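Local coordinates for protein polyketide biosynthesis cytochrome P450 PksS (Bacillus subtilis, PDB 4YZR) that is a haem-dependent cytochrome P450 monooxygenase that oxidises dihydrobacillaene in the biosynthesis of the antibiotic polyketide bacillaene, at residues Gly10-His15 against Leu21-Glu26; Lys162-Gln167 against Lys194-Lys199. All blocks are in the same frame, centred on the assembly; numbering follows the deposited sequence.

Contact 1 of 2, residues Gly10-His15 against Leu21-Glu26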
loop_
_atom_site.group_PDB
_atom_site.type_symbol
_atom_site.label_atom_id
_atom_site.label_comp_id
_atom_site.label_asym_id
_atom_site.label_seq_id
_atom_site.Cartn_x
_atom_site.Cartn_y
_atom_site.Cartn_z
ATOM N N GLY A 10 13.331 -8.288 -13.676
ATOM C CA GLY A 10 14.669 -8.936 -13.610
ATOM C C GLY A 10 15.179 -9.265 -12.258
ATOM O O GLY A 10 14.573 -8.898 -11.168
ATOM N N LYS A 11 16.331 -9.910 -12.190
ATOM C CA LYS A 11 16.799 -10.405 -10.946
ATOM C C LYS A 11 17.230 -9.231 -9.995
ATOM O O LYS A 11 17.019 -9.362 -8.801
ATOM C CB LYS A 11 18.010 -11.359 -11.219
ATOM C CG LYS A 11 18.513 -12.065 -10.006
ATOM C CD LYS A 11 19.472 -13.233 -10.272
ATOM C CE LYS A 11 19.713 -13.993 -9.010
ATOM N NZ LYS A 11 20.431 -15.281 -9.234
ATOM N N GLU A 12 17.926 -8.282 -10.535
ATOM C CA GLU A 12 18.490 -7.190 -9.658
ATOM C C GLU A 12 17.344 -6.412 -8.948
ATOM O O GLU A 12 17.453 -6.165 -7.777
ATOM C CB GLU A 12 19.304 -6.242 -10.471
ATOM C CG GLU A 12 20.683 -6.624 -10.959
ATOM C CD GLU A 12 21.517 -5.359 -11.280
ATOM O OE1 GLU A 12 21.124 -4.209 -10.864
ATOM O OE2 GLU A 12 22.577 -5.489 -11.939
ATOM N N PHE A 13 16.291 -6.154 -9.696
ATOM C CA PHE A 13 15.124 -5.419 -9.091
ATOM C C PHE A 13 14.474 -6.227 -8.058
ATOM O O PHE A 13 14.026 -5.702 -6.999
ATOM C CB PHE A 13 14.176 -4.967 -10.149
ATOM C CG PHE A 13 13.146 -3.946 -9.680
ATOM C CD1 PHE A 13 13.472 -2.645 -9.564
ATOM C CD2 PHE A 13 11.920 -4.363 -9.290
ATOM C CE1 PHE A 13 12.517 -1.733 -9.147
ATOM C CE2 PHE A 13 10.961 -3.415 -8.872
ATOM C CZ PHE A 13 11.312 -2.144 -8.866
ATOM N N HIS A 14 14.373 -7.550 -8.213
ATOM C CA HIS A 14 13.843 -8.397 -7.190
ATOM C C HIS A 14 14.749 -8.523 -5.957
ATOM O O HIS A 14 14.294 -8.585 -4.804
ATOM C CB HIS A 14 13.539 -9.849 -7.735
ATOM C CG HIS A 14 12.994 -10.702 -6.685
ATOM N ND1 HIS A 14 11.728 -10.507 -6.210
ATOM C CD2 HIS A 14 13.534 -11.663 -5.902
ATOM C CE1 HIS A 14 11.489 -11.344 -5.214
ATOM N NE2 HIS A 14 12.536 -12.074 -5.026
ATOM N N HIS A 15 16.037 -8.482 -6.175
ATOM C CA HIS A 15 16.960 -8.585 -5.075
ATOM C C HIS A 15 16.927 -7.342 -4.180
ATOM O O HIS A 15 16.911 -7.432 -3.016
ATOM C CB HIS A 15 18.371 -8.823 -5.592
ATOM C CG HIS A 15 19.372 -8.900 -4.503
ATOM N ND1 HIS A 15 20.261 -7.891 -4.256
ATOM C CD2 HIS A 15 19.554 -9.812 -3.533
ATOM C CE1 HIS A 15 20.996 -8.208 -3.209
ATOM N NE2 HIS A 15 20.592 -9.370 -2.756
ATOM N N LEU A 21 16.634 1.451 -8.351
ATOM C CA LEU A 21 16.032 2.771 -8.551
ATOM C C LEU A 21 17.027 3.914 -8.170
ATOM O O LEU A 21 17.038 4.956 -8.797
ATOM C CB LEU A 21 14.745 2.910 -7.764
ATOM C CG LEU A 21 13.586 1.990 -8.107
ATOM C CD1 LEU A 21 12.442 2.235 -7.140
ATOM C CD2 LEU A 21 13.200 2.249 -9.522
ATOM N N GLY A 22 17.836 3.666 -7.163
ATOM C CA GLY A 22 18.851 4.638 -6.731
ATOM C C GLY A 22 19.918 4.873 -7.790
ATOM O O GLY A 22 20.398 6.017 -7.973
ATOM N N ARG A 23 20.320 3.789 -8.446
ATOM C CA ARG A 23 21.333 3.938 -9.524
ATOM C C ARG A 23 20.755 4.716 -10.641
ATOM O O ARG A 23 21.370 5.615 -11.152
ATOM C CB ARG A 23 21.819 2.558 -9.975
ATOM C CG ARG A 23 22.592 2.674 -11.292
ATOM C CD ARG A 23 23.261 1.369 -11.688
ATOM N NE ARG A 23 22.257 0.489 -12.297
ATOM C CZ ARG A 23 21.782 -0.659 -11.771
ATOM N NH1 ARG A 23 22.166 -1.104 -10.569
ATOM N NH2 ARG A 23 20.882 -1.372 -12.464
ATOM N N PHE A 24 19.491 4.479 -11.051
ATOM C CA PHE A 24 18.819 5.283 -12.020
ATOM C C PHE A 24 18.691 6.737 -11.573
ATOM O O PHE A 24 18.906 7.647 -12.391
ATOM C CB PHE A 24 17.422 4.697 -12.426
ATOM C CG PHE A 24 17.545 3.591 -13.454
ATOM C CD1 PHE A 24 17.595 3.930 -14.775
ATOM C CD2 PHE A 24 17.600 2.270 -13.098
ATOM C CE1 PHE A 24 17.719 2.932 -15.752
ATOM C CE2 PHE A 24 17.687 1.255 -14.108
ATOM C CZ PHE A 24 17.773 1.621 -15.400
ATOM N N ARG A 25 18.396 6.970 -10.324
ATOM C CA ARG A 25 18.258 8.332 -9.854
ATOM C C ARG A 25 19.566 9.112 -10.087
ATOM O O ARG A 25 19.548 10.204 -10.471
ATOM C CB ARG A 25 17.908 8.354 -8.361
ATOM C CG ARG A 25 17.469 9.748 -7.899
ATOM C CD ARG A 25 17.222 9.891 -6.395
ATOM N NE ARG A 25 18.482 9.684 -5.710
ATOM C CZ ARG A 25 18.758 8.724 -4.870
ATOM N NH1 ARG A 25 17.846 7.863 -4.446
ATOM N NH2 ARG A 25 19.979 8.584 -4.456
ATOM N N GLU A 26 20.679 8.476 -9.806
ATOM C CA GLU A 26 22.007 9.151 -9.952
ATOM C C GLU A 26 22.439 9.198 -11.374
ATOM O O GLU A 26 23.059 10.203 -11.721
ATOM C CB GLU A 26 22.973 8.366 -9.175
ATOM C CG GLU A 26 22.786 8.381 -7.679
ATOM C CD GLU A 26 23.606 7.310 -6.949
ATOM O OE1 GLU A 26 24.132 6.359 -7.597
ATOM O OE2 GLU A 26 23.694 7.360 -5.695
#
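OE1 of Glu12 takes two N-H groups of Arg23 at once, lying 3.3 Å from both Arg23 NH1 and Arg23 NH2, in a salt bridge between the short helix 11-15 and helix 17-27 at the N-terminal edge of the cytochrome P450 fold. The guanidinium comes end-on and straddles this one oxygen instead of pairing with both carboxylate oxygens. The two flat groups stand 85° apart, almost perpendicular, which rules out the coplanar two-oxygen pairing. OE1 sits near the guanidinium plane but tilted a little from it. Toward NH1 it uses its syn lone pair; NH2 reaches the syn side from well out of the carboxylate plane. With N-H...O angles of only 143°, each bond is bent, because two nearly parallel N-H groups share one oxygen lying between their lines. Arg23 leaves its helix with CG anti to the backbone N, then bends at chi3 (80°), which brings its end across that of Glu12 at about a right angle.

Beside this bridge the contact turns apolar and buried. The CB of Phe13 does not head for residues 21-26, but the far part of its ring leans toward Leu21. Both residues also pack on Met290, and the edge-to-face partner of the Phe13 ring is Phe6; Leu46 of strand 42-47 lies against Leu21. Where Phe13 and Leu21 meet, the branch point of Leu21 stands at the ring edge, near its plane: CG is 4.0 Å from Phe13 CE1, with Leu21 CD2 at 4.1 Å from the same carbon.

Contact 2 of 2, residues Lys162-Gln167 against Lys194-Lys199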
loop_
_atom_site.group_PDB
_atom_site.type_symbol
_atom_site.label_atom_id
_atom_site.label_comp_id
_atom_site.label_asym_id
_atom_site.label_seq_id
_atom_site.Cartn_x
_atom_site.Cartn_y
_atom_site.Cartn_z
ATOM N N LYS A 162 -17.345 -13.298 11.335
ATOM C CA LYS A 162 -16.288 -14.209 11.622
ATOM C C LYS A 162 -16.428 -15.532 10.829
ATOM O O LYS A 162 -15.432 -16.063 10.294
ATOM C CB LYS A 162 -16.160 -14.373 13.177
ATOM C CG LYS A 162 -14.928 -15.021 13.763
ATOM C CD LYS A 162 -13.591 -14.261 13.617
ATOM C CE LYS A 162 -12.400 -15.219 13.374
ATOM N NZ LYS A 162 -12.525 -15.939 12.058
ATOM N N GLU A 163 -17.660 -15.982 10.648
ATOM C CA GLU A 163 -17.882 -17.221 9.885
ATOM C C GLU A 163 -17.566 -17.159 8.433
ATOM O O GLU A 163 -17.464 -18.166 7.731
ATOM C CB GLU A 163 -19.310 -17.746 10.114
ATOM C CG GLU A 163 -20.432 -16.871 9.653
ATOM C CD GLU A 163 -20.896 -15.805 10.688
ATOM O OE1 GLU A 163 -20.207 -15.470 11.703
ATOM O OE2 GLU A 163 -22.018 -15.256 10.457
ATOM N N ASP A 164 -17.375 -15.948 7.927
ATOM C CA ASP A 164 -17.082 -15.700 6.524
ATOM C C ASP A 164 -15.559 -15.350 6.213
ATOM O O ASP A 164 -15.221 -15.266 5.079
ATOM C CB ASP A 164 -17.933 -14.553 6.036
ATOM C CG ASP A 164 -19.423 -14.824 5.949
ATOM O OD1 ASP A 164 -19.791 -15.989 6.098
ATOM O OD2 ASP A 164 -20.099 -13.871 5.580
ATOM N N ARG A 165 -14.842 -15.241 7.289
ATOM C CA ARG A 165 -13.462 -14.726 7.146
ATOM C C ARG A 165 -12.508 -15.675 6.435
ATOM O O ARG A 165 -11.691 -15.210 5.642
ATOM C CB ARG A 165 -12.946 -14.196 8.411
ATOM C CG ARG A 165 -13.678 -12.873 8.759
ATOM C CD ARG A 165 -13.255 -12.380 10.085
ATOM N NE ARG A 165 -14.149 -11.357 10.612
ATOM C CZ ARG A 165 -13.957 -10.675 11.708
ATOM N NH1 ARG A 165 -12.990 -10.949 12.558
ATOM N NH2 ARG A 165 -14.900 -9.800 11.983
ATOM N N SER A 166 -12.603 -16.977 6.701
ATOM C CA SER A 166 -11.722 -17.878 6.013
ATOM C C SER A 166 -11.927 -17.840 4.544
ATOM O O SER A 166 -10.957 -17.796 3.725
ATOM C CB SER A 166 -11.897 -19.318 6.526
ATOM O OG SER A 166 -11.412 -19.442 7.813
ATOM N N GLN A 167 -13.197 -17.820 4.079
ATOM C CA GLN A 167 -13.507 -17.694 2.726
ATOM C C GLN A 167 -13.069 -16.314 2.131
ATOM O O GLN A 167 -12.590 -16.225 1.000
ATOM C CB GLN A 167 -15.025 -17.943 2.497
ATOM C CG GLN A 167 -15.461 -17.795 1.088
ATOM C CD GLN A 167 -14.863 -18.833 0.159
ATOM O OE1 GLN A 167 -15.258 -20.037 0.228
ATOM N NE2 GLN A 167 -13.950 -18.497 -0.637
ATOM N N LYS A 194 -17.300 -9.939 -5.754
ATOM C CA LYS A 194 -18.416 -9.067 -6.105
ATOM C C LYS A 194 -19.753 -9.555 -5.708
ATOM O O LYS A 194 -20.562 -8.843 -5.182
ATOM C CB LYS A 194 -18.394 -8.838 -7.628
ATOM C CG LYS A 194 -19.545 -7.965 -8.102
ATOM C CD LYS A 194 -19.832 -8.278 -9.560
ATOM C CE LYS A 194 -21.030 -7.542 -10.115
ATOM N NZ LYS A 194 -20.684 -6.839 -11.387
ATOM N N ASP A 195 -19.994 -10.867 -5.904
ATOM C CA ASP A 195 -21.315 -11.410 -5.539
ATOM C C ASP A 195 -21.521 -11.421 -4.043
ATOM O O ASP A 195 -22.602 -11.184 -3.529
ATOM C CB ASP A 195 -21.528 -12.818 -6.116
ATOM C CG ASP A 195 -21.619 -12.823 -7.616
ATOM O OD1 ASP A 195 -22.162 -11.833 -8.173
ATOM O OD2 ASP A 195 -21.188 -13.851 -8.248
ATOM N N TYR A 196 -20.393 -11.648 -3.289
ATOM C CA TYR A 196 -20.473 -11.655 -1.899
ATOM C C TYR A 196 -20.804 -10.224 -1.382
ATOM O O TYR A 196 -21.641 -10.023 -0.513
ATOM C CB TYR A 196 -19.140 -12.203 -1.276
ATOM C CG TYR A 196 -19.100 -12.147 0.159
ATOM C CD1 TYR A 196 -19.769 -13.051 0.989
ATOM C CD2 TYR A 196 -18.314 -11.187 0.807
ATOM C CE1 TYR A 196 -19.701 -12.914 2.370
ATOM C CE2 TYR A 196 -18.213 -11.088 2.128
ATOM C CZ TYR A 196 -18.936 -11.938 2.985
ATOM O OH TYR A 196 -18.914 -11.846 4.369
ATOM N N ILE A 197 -20.041 -9.240 -1.862
ATOM C CA ILE A 197 -20.318 -7.906 -1.367
ATOM C C ILE A 197 -21.652 -7.355 -1.829
ATOM O O ILE A 197 -22.257 -6.634 -1.095
ATOM C CB ILE A 197 -19.139 -6.947 -1.647
ATOM C CG1 ILE A 197 -18.896 -6.720 -3.035
ATOM C CG2 ILE A 197 -17.846 -7.340 -0.850
ATOM C CD1 ILE A 197 -18.010 -5.466 -3.346
ATOM N N ALA A 198 -22.116 -7.835 -2.967
ATOM C CA ALA A 198 -23.466 -7.394 -3.429
ATOM C C ALA A 198 -24.533 -7.848 -2.456
ATOM O O ALA A 198 -25.455 -7.123 -2.170
ATOM C CB ALA A 198 -23.771 -7.921 -4.813
ATOM N N LYS A 199 -24.420 -9.052 -1.907
ATOM C CA LYS A 199 -25.362 -9.492 -0.862
ATOM C C LYS A 199 -25.297 -8.644 0.387
ATOM O O LYS A 199 -26.269 -8.197 0.960
ATOM C CB LYS A 199 -25.156 -10.944 -0.505
ATOM C CG LYS A 199 -26.075 -11.420 0.639
ATOM C CD LYS A 199 -25.770 -12.847 1.067
ATOM C CE LYS A 199 -26.354 -13.191 2.445
ATOM N NZ LYS A 199 -27.738 -12.679 2.701
#
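Tyr196 reaches out from helix 183-206 and meets Asp164 with the edge of its ring, while the Asp164 carboxylate stands steeply across the ring plane, 76° from it. The two side chains slant across one another, both directed toward the other segment. CG of Tyr196 is anti to the backbone N (chi1 175°), a setting that carries the ring away from its own helix and its hydroxyl to Asp164 in the 162-167 segment. There the phenol donates a short hydrogen bond, Tyr196 OH to Asp164 OD2, of 2.6 Å. The acceptor oxygen lies in the plane of the ring, also 3.4 Å from Tyr196 CE1, so it sits beside the hydroxyl-bearing edge and over neither face. Seen from the carboxylate, the hydroxyl arrives on the anti side of OD2, 23° out of plane. Tyr196 OH also packs against CB of Asp164, at 3.3 Å.

Trp171 of helix 165-175 meets the tyrosine ring at an angle, and Ile160 and Pro161 touch it too; these neighbours flank the ring. The contact thus ties residues 162-167 to helix 183-206 at the surface, away from the haem; helices 165-175 and 183-206 are consistent with the F and G helices of the P450 fold. A bond this short is consistent with a strong, charge-assisted one, in which an ionised carboxylate would polarise the phenol O-H.

Overall arrangement
The contacts lie on opposite sides of the chain's centre, about 39 Å between centres and about 25 Å between nearest atoms, and share no helix. Contact 1 joins helices 11-15 and 17-27 near the N-terminus; contact 2 links residues 162-167, which run into helix 165-175, to helix 183-206. Contact 1 is partly buried, with an outer ion pair beside an apolar pair that faces the interior; the Leu21 side chain is about 12 Å from the haem. Contact 2 is a surface contact between two residues, held by one hydrogen bond from a neutral phenol to a carboxylate. An acidic oxygen accepts in both, from two guanidinium nitrogens in one and a single phenol in the other.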